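Choline dehydrogenase and related flavoproteins (Aspergillus oryzae, PDB 3Q9T) is a formate oxidase of the glucose-methanol-choline oxidoreductase family, a flavoprotein that carries 8-formyl-FAD at its catalytic site. Local coordinates at residues I280-T283 with R284-R288; P359-D362 with K363-K367; F384-L387 with G388-H391. All blocks are in the same frame, centred on the assembly; numbering follows the deposited sequence.

Interaction 1 of 3, residues I280-T283 with R284-R288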
loop_
_atom_site.group_PDB
_atom_site.type_symbol
_atom_site.label_atom_id
_atom_site.label_comp_id
_atom_site.label_asym_id
_atom_site.label_seq_id
_atom_site.Cartn_x
_atom_site.Cartn_y
_atom_site.Cartn_z
ATOM N N ILE A 280 -7.936 26.333 -13.909
ATOM C CA ILE A 280 -7.402 27.099 -12.788
ATOM C C ILE A 280 -6.558 26.202 -11.906
ATOM O O ILE A 280 -7.088 25.350 -11.208
ATOM C CB ILE A 280 -8.527 27.700 -11.918
ATOM C CG1 ILE A 280 -9.489 28.528 -12.774
ATOM C CG2 ILE A 280 -7.923 28.543 -10.794
ATOM C CD1 ILE A 280 -10.878 28.618 -12.203
ATOM N N GLY A 281 -5.248 26.408 -11.929
ATOM C CA GLY A 281 -4.331 25.593 -11.155
ATOM C C GLY A 281 -2.907 25.798 -11.617
ATOM O O GLY A 281 -2.611 26.760 -12.333
ATOM N N PRO A 282 -2.002 24.910 -11.198
ATOM C CA PRO A 282 -0.580 25.071 -11.547
ATOM C C PRO A 282 -0.397 24.788 -13.029
ATOM O O PRO A 282 -0.749 23.694 -13.482
ATOM C CB PRO A 282 0.137 23.997 -10.698
ATOM C CG PRO A 282 -0.895 23.535 -9.690
ATOM C CD PRO A 282 -2.243 23.745 -10.339
ATOM N N THR A 283 0.167 25.749 -13.757
ATOM C CA THR A 283 0.128 25.729 -15.214
ATOM C C THR A 283 0.833 24.495 -15.794
ATOM O O THR A 283 0.349 23.894 -16.749
ATOM C CB THR A 283 0.689 27.049 -15.818
ATOM O OG1 THR A 283 0.419 27.097 -17.227
ATOM C CG2 THR A 283 2.188 27.173 -15.560
ATOM N N ARG A 284 1.946 24.102 -15.182
ATOM C CA ARG A 284 2.704 22.939 -15.636
ATOM C C ARG A 284 1.852 21.671 -15.487
ATOM O O ARG A 284 1.869 20.794 -16.349
ATOM C CB ARG A 284 4.010 22.832 -14.835
ATOM C CG ARG A 284 5.134 22.040 -15.476
ATOM C CD ARG A 284 6.328 21.916 -14.508
ATOM N NE ARG A 284 6.620 23.185 -13.834
ATOM C CZ ARG A 284 7.285 24.198 -14.388
ATOM N NH1 ARG A 284 7.736 24.103 -15.635
ATOM N NH2 ARG A 284 7.499 25.314 -13.702
ATOM N N GLU A 285 1.075 21.592 -14.410
ATOM C CA GLU A 285 0.220 20.434 -14.178
ATOM C C GLU A 285 -0.965 20.383 -15.152
ATOM O O GLU A 285 -1.335 19.311 -15.610
ATOM C CB GLU A 285 -0.256 20.396 -12.726
ATOM C CG GLU A 285 -1.249 19.285 -12.410
ATOM C CD GLU A 285 -1.607 19.186 -10.927
ATOM O OE1 GLU A 285 -1.278 20.111 -10.141
ATOM O OE2 GLU A 285 -2.224 18.167 -10.548
ATOM N N LEU A 286 -1.557 21.533 -15.467
ATOM C CA LEU A 286 -2.596 21.592 -16.506
ATOM C C LEU A 286 -2.071 21.151 -17.892
ATOM O O LEU A 286 -2.626 20.234 -18.501
ATOM C CB LEU A 286 -3.235 22.985 -16.591
ATOM C CG LEU A 286 -4.353 23.326 -15.583
ATOM C CD1 LEU A 286 -4.092 22.683 -14.232
ATOM C CD2 LEU A 286 -4.541 24.846 -15.418
ATOM N N SER A 287 -1.014 21.806 -18.378
ATOM C CA SER A 287 -0.434 21.484 -19.682
ATOM C C SER A 287 -0.185 19.992 -19.810
ATOM O O SER A 287 -0.499 19.397 -20.836
ATOM C CB SER A 287 0.883 22.235 -19.926
ATOM O OG SER A 287 0.698 23.617 -19.781
ATOM N N ARG A 288 0.365 19.402 -18.756
ATOM C CA ARG A 288 0.699 17.984 -18.749
ATOM C C ARG A 288 -0.519 17.129 -19.087
ATOM O O ARG A 288 -0.378 15.991 -19.535
ATOM C CB ARG A 288 1.264 17.581 -17.380
ATOM C CG ARG A 288 1.905 16.192 -17.334
ATOM C CD ARG A 288 2.417 15.874 -15.927
ATOM N NE ARG A 288 2.963 17.064 -15.266
ATOM C CZ ARG A 288 2.909 17.292 -13.952
ATOM N NH1 ARG A 288 2.334 16.406 -13.147
ATOM N NH2 ARG A 288 3.428 18.407 -13.439
HETATM O O HOH W 1 2.376 25.340 -18.745
#
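Pro282 and Leu286 meet in the first turn of the short helix 283-287, which links strands 280-281 and 295-296 in a small beta-alpha-beta unit of this GMC oxidoreductase. Backbone bonds start the helix. From the N-cap position Pro282 O accepts a hydrogen bond from Leu286 N at 3.0 Å and takes a second, weak bond from Glu285 N. One residue on, Ser287 N reaches Thr283 O at 3.0 Å with an almost straight N-H...O angle of 175°.

Side-chain packing follows. Leu286 folds its CD1 over the proline carbonyl, 3.6 Å from Pro282 O and 4.4 Å from Pro282 CD, while its CD2 lies 3.9 Å from Gly281 N; Met276 of helix 267-277 packs on Pro282 and Leu286. The extended Glu285 chain runs beside the proline ring, putting OE1 3.5 Å from Pro282 CG, and its other oxygen, OE2, is held by the backbone N of Leu435.

Thr283 and Ser287 share a water. Thr283 OG1, anti to its own N (chi1 -170°), pairs with the hydroxyl of Thr293, and a water is hydrogen-bonded to both Thr283 OG1 (3.0 Å) and Ser287 OG (2.6 Å), bridging them.

Interaction 2 of 3, residues P359-D362 with K363-K367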
loop_
_atom_site.group_PDB
_atom_site.type_symbol
_atom_site.label_atom_id
_atom_site.label_comp_id
_atom_site.label_asym_id
_atom_site.label_seq_id
_atom_site.Cartn_x
_atom_site.Cartn_y
_atom_site.Cartn_z
ATOM N N PRO A 359 -5.367 15.773 25.412
ATOM C CA PRO A 359 -4.219 15.958 26.296
ATOM C C PRO A 359 -3.032 16.581 25.590
ATOM O O PRO A 359 -2.970 16.599 24.364
ATOM C CB PRO A 359 -3.858 14.525 26.659
ATOM C CG PRO A 359 -4.144 13.776 25.387
ATOM C CD PRO A 359 -5.406 14.414 24.840
ATOM N N ARG A 360 -2.110 17.113 26.377
ATOM C CA ARG A 360 -0.752 17.349 25.918
ATOM C C ARG A 360 0.075 16.206 26.498
ATOM O O ARG A 360 -0.347 15.541 27.450
ATOM C CB ARG A 360 -0.219 18.709 26.386
ATOM C CG ARG A 360 -0.903 19.902 25.699
ATOM C CD ARG A 360 -0.259 21.234 26.087
ATOM N NE ARG A 360 1.156 21.278 25.732
ATOM C CZ ARG A 360 1.631 21.867 24.643
ATOM N NH1 ARG A 360 0.801 22.479 23.805
ATOM N NH2 ARG A 360 2.931 21.852 24.390
ATOM N N ILE A 361 1.240 15.955 25.917
ATOM C CA ILE A 361 2.068 14.848 26.362
ATOM C C ILE A 361 3.504 15.314 26.458
ATOM O O ILE A 361 4.443 14.586 26.127
ATOM C CB ILE A 361 1.943 13.644 25.415
ATOM C CG1 ILE A 361 2.427 14.014 24.014
ATOM C CG2 ILE A 361 0.489 13.145 25.357
ATOM C CD1 ILE A 361 2.889 12.800 23.230
ATOM N N ASP A 362 3.669 16.553 26.908
ATOM C CA ASP A 362 5.000 17.126 27.071
ATOM C C ASP A 362 5.968 16.190 27.805
ATOM O O ASP A 362 7.125 16.028 27.410
ATOM C CB ASP A 362 4.914 18.491 27.762
ATOM C CG ASP A 362 4.124 19.497 26.940
ATOM O OD1 ASP A 362 4.743 20.240 26.139
ATOM O OD2 ASP A 362 2.879 19.517 27.068
ATOM N N LYS A 363 5.496 15.538 28.848
ATOM C CA LYS A 363 6.442 14.797 29.664
ATOM C C LYS A 363 6.843 13.496 28.963
ATOM O O LYS A 363 7.905 12.954 29.227
ATOM C CB LYS A 363 5.885 14.541 31.051
ATOM C CG LYS A 363 4.904 13.370 31.107
ATOM C CD LYS A 363 4.189 13.319 32.444
ATOM C CE LYS A 363 3.472 11.995 32.656
ATOM N NZ LYS A 363 2.736 12.015 33.945
ATOM N N TYR A 364 6.009 13.010 28.048
ATOM C CA TYR A 364 6.419 11.859 27.247
ATOM C C TYR A 364 7.398 12.310 26.178
ATOM O O TYR A 364 8.401 11.645 25.914
ATOM C CB TYR A 364 5.229 11.190 26.584
ATOM C CG TYR A 364 4.306 10.495 27.538
ATOM C CD1 TYR A 364 3.423 11.219 28.337
ATOM C CD2 TYR A 364 4.304 9.109 27.638
ATOM C CE1 TYR A 364 2.570 10.576 29.211
ATOM C CE2 TYR A 364 3.452 8.459 28.506
ATOM C CZ TYR A 364 2.585 9.191 29.281
ATOM O OH TYR A 364 1.756 8.530 30.148
ATOM N N LEU A 365 7.090 13.441 25.554
ATOM C CA LEU A 365 7.926 13.967 24.489
ATOM C C LEU A 365 9.330 14.222 25.045
ATOM O O LEU A 365 10.330 13.864 24.416
ATOM C CB LEU A 365 7.320 15.253 23.913
ATOM C CG LEU A 365 6.514 15.306 22.597
ATOM C CD1 LEU A 365 6.205 13.979 21.953
ATOM C CD2 LEU A 365 5.239 16.114 22.783
ATOM N N GLU A 366 9.393 14.807 26.241
ATOM C CA GLU A 366 10.661 15.226 26.849
ATOM C C GLU A 366 11.617 14.069 27.066
ATOM O O GLU A 366 12.824 14.270 27.193
ATOM C CB GLU A 366 10.430 15.937 28.191
ATOM C CG GLU A 366 9.618 17.221 28.111
ATOM C CD GLU A 366 10.387 18.382 27.515
ATOM O OE1 GLU A 366 10.076 19.544 27.855
ATOM O OE2 GLU A 366 11.300 18.138 26.705
ATOM N N LYS A 367 11.082 12.856 27.110
ATOM C CA LYS A 367 11.906 11.678 27.319
ATOM C C LYS A 367 12.616 11.228 26.046
ATOM O O LYS A 367 13.443 10.325 26.085
ATOM C CB LYS A 367 11.069 10.523 27.880
ATOM C CG LYS A 367 10.537 10.761 29.290
ATOM C CD LYS A 367 9.846 9.519 29.822
ATOM C CE LYS A 367 9.029 9.828 31.067
ATOM N NZ LYS A 367 8.180 8.663 31.460
#
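A local helix start joins Ile361 to Tyr364 and Leu365, where the chain leaves strand 353-358 and turns into the short helix 362-365 on the flank of helix 454-473. Ile361 stands at the N-cap position, and its carbonyl accepts the first backbone bonds of the helix: Leu365 N donates to Ile361 O at 2.9 Å with an N-H...O angle of 167°, and Tyr364 N adds a weak bond to the same oxygen. The isoleucine side chain is shared between the two residues. Its CG1 branch, set between the backbone N and the carbonyl carbon (chi1 62°), comes within 3.7 Å of Leu365 CD2 as the two chains cross obliquely, and its terminal CD1 meets Leu365 CD1. On the tyrosine side, Ile361 CB lies 4.1 Å from Tyr364 CD1. Phe466 and Glu462 of helix 454-473 touch Ile361, so the buried side of this turn packs against that helix, while the Tyr364 hydroxyl is anchored beyond by Asp469.

This strand-to-helix junction carries a salt bridge from the residue before the N-cap to the first helix residue. Arg360 grips the Asp362 carboxylate side-on with two nitrogens: NE reaches OD2 of Asp362 at 2.8 Å, and Arg360 NH2 reaches Asp362 OD1 at 3.0 Å. Both oxygens use their syn lone pairs and both bonds lie close to the guanidinium plane, which holds the two flat groups nearly coplanar and fixes their rotation. NH2 of Arg360 also forms a salt bridge with Asp382; the two carboxylates would probably stabilise the arginine's positive charge. Along the helix backbone, Glu366 N approaches Asp362 O at 2.8 Å, although the place of that oxygen is less certain.

Interaction 3 of 3, residues F384-L387 with G388-H391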
loop_
_atom_site.group_PDB
_atom_site.type_symbol
_atom_site.label_atom_id
_atom_site.label_comp_id
_atom_site.label_asym_id
_atom_site.label_seq_id
_atom_site.Cartn_x
_atom_site.Cartn_y
_atom_site.Cartn_z
ATOM N N PHE A 384 5.116 21.062 17.998
ATOM C CA PHE A 384 3.744 20.696 17.644
ATOM C C PHE A 384 2.703 21.760 17.993
ATOM O O PHE A 384 1.945 22.228 17.123
ATOM C CB PHE A 384 3.351 19.357 18.293
ATOM C CG PHE A 384 4.337 18.254 18.041
ATOM C CD1 PHE A 384 4.348 17.576 16.829
ATOM C CD2 PHE A 384 5.250 17.893 19.015
ATOM C CE1 PHE A 384 5.262 16.567 16.592
ATOM C CE2 PHE A 384 6.164 16.887 18.785
ATOM C CZ PHE A 384 6.171 16.218 17.571
ATOM N N SER A 385 2.663 22.128 19.264
ATOM C CA SER A 385 1.627 23.025 19.775
ATOM C C SER A 385 2.255 24.128 20.627
ATOM O O SER A 385 2.083 24.142 21.844
ATOM C CB SER A 385 0.638 22.235 20.632
ATOM O OG SER A 385 -0.053 21.262 19.875
ATOM N N PRO A 386 2.986 25.058 19.988
ATOM C CA PRO A 386 3.755 26.049 20.750
ATOM C C PRO A 386 2.870 27.074 21.458
ATOM O O PRO A 386 3.385 27.960 22.131
ATOM C CB PRO A 386 4.581 26.751 19.671
ATOM C CG PRO A 386 3.747 26.626 18.419
ATOM C CD PRO A 386 3.067 25.281 18.529
ATOM N N LEU A 387 1.559 26.953 21.305
ATOM C CA LEU A 387 0.629 27.965 21.803
ATOM C C LEU A 387 -0.372 27.329 22.760
ATOM O O LEU A 387 -1.476 27.839 22.948
ATOM C CB LEU A 387 -0.117 28.613 20.631
ATOM C CG LEU A 387 0.283 29.978 20.071
ATOM C CD1 LEU A 387 1.757 30.293 20.255
ATOM C CD2 LEU A 387 -0.111 30.071 18.603
ATOM N N GLY A 388 0.000 26.193 23.334
ATOM C CA GLY A 388 -0.787 25.581 24.386
ATOM C C GLY A 388 -1.880 24.640 23.921
ATOM O O GLY A 388 -2.617 24.091 24.747
ATOM N N GLN A 389 -1.996 24.449 22.608
ATOM C CA GLN A 389 -2.979 23.542 22.006
ATOM C C GLN A 389 -2.773 22.094 22.458
ATOM O O GLN A 389 -1.675 21.726 22.896
ATOM C CB GLN A 389 -2.871 23.578 20.474
ATOM C CG GLN A 389 -3.091 24.929 19.829
ATOM C CD GLN A 389 -1.791 25.563 19.347
ATOM O OE1 GLN A 389 -1.727 26.108 18.241
ATOM N NE2 GLN A 389 -0.750 25.500 20.181
ATOM N N PRO A 390 -3.806 21.248 22.314
ATOM C CA PRO A 390 -3.618 19.828 22.617
ATOM C C PRO A 390 -2.572 19.237 21.682
ATOM O O PRO A 390 -2.238 19.850 20.666
ATOM C CB PRO A 390 -4.975 19.209 22.263
ATOM C CG PRO A 390 -5.944 20.345 22.279
ATOM C CD PRO A 390 -5.173 21.552 21.864
ATOM N N HIS A 391 -2.056 18.065 22.029
ATOM C CA HIS A 391 -1.287 17.263 21.083
ATOM C C HIS A 391 -2.163 16.208 20.408
ATOM O O HIS A 391 -1.940 15.855 19.244
ATOM C CB HIS A 391 -0.110 16.595 21.786
ATOM C CG HIS A 391 0.963 17.549 22.184
ATOM N ND1 HIS A 391 1.599 17.489 23.405
ATOM C CD2 HIS A 391 1.516 18.592 21.521
ATOM C CE1 HIS A 391 2.509 18.445 23.473
ATOM N NE2 HIS A 391 2.473 19.135 22.346
#
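Ser385 spends its hydroxyl on the far arm of a tight turn: OG donates to Pro390 O at 2.7 Å, from above the carbonyl plane. With OG beside the backbone N (chi1 -64°), the hydroxyl is directed across to residue 390, while Ser385 CB rests 3.3 Å from Gln389 O. The serine carbonyl accepts two bonds. Gly388 N donates to Ser385 O at 3.3 Å, again from well above the carbonyl plane, and Arg360 NH1 also donates to this oxygen. Ser385 N in turn donates to Asp382 OD1, so this buried serine has its amide, carbonyl and hydroxyl all engaged.

The Gly388-Ser385 bond closes a type I beta turn spanning Ser385 to Gly388, in the loop between helix 369-377 and strand 392-397. Gly388 takes a positive phi (88°) as the last residue of the turn. Past the turn, His391 leads into strand 392-397, and its imidazole is fixed at both nitrogens: ND1 accepts from Ile361 N and NE2 pairs with Asp382 OD1, so the carboxylate connects the serine amide to the histidine ring. Asp382 would probably polarise the imidazole.

The edge of the Phe384 ring is turned toward the face of His391 in an offset edge-to-face pair, centroids 6.0 Å apart and planes at 80°. Closer in, Phe384 CB lies 3.8 Å from His391 CD2, and the same ring carbon is 3.5 Å from Ser385 OG.

In the fold
Along the chain the three follow in series, interaction 1 first. It stands alone: its centre is 43 Å from that of interaction 2 and 36 Å from that of interaction 3, and it belongs to the small two-stranded parallel sheet 280-281/295-296. Interactions 2 and 3 are neighbours, centres 11 Å apart, at the adjoining ends of antiparallel strands 353-358 and 392-397 in the large mixed sheet. There Pro359 O lies 2.9 Å from His391 N, and Arg360 links the helix start to the turn. Helix 454-473 touches both. All three lie away from the residues that bind FAD; interactions 2 and 3 tie the end of strand 353-358 to the loop before strand 392-397.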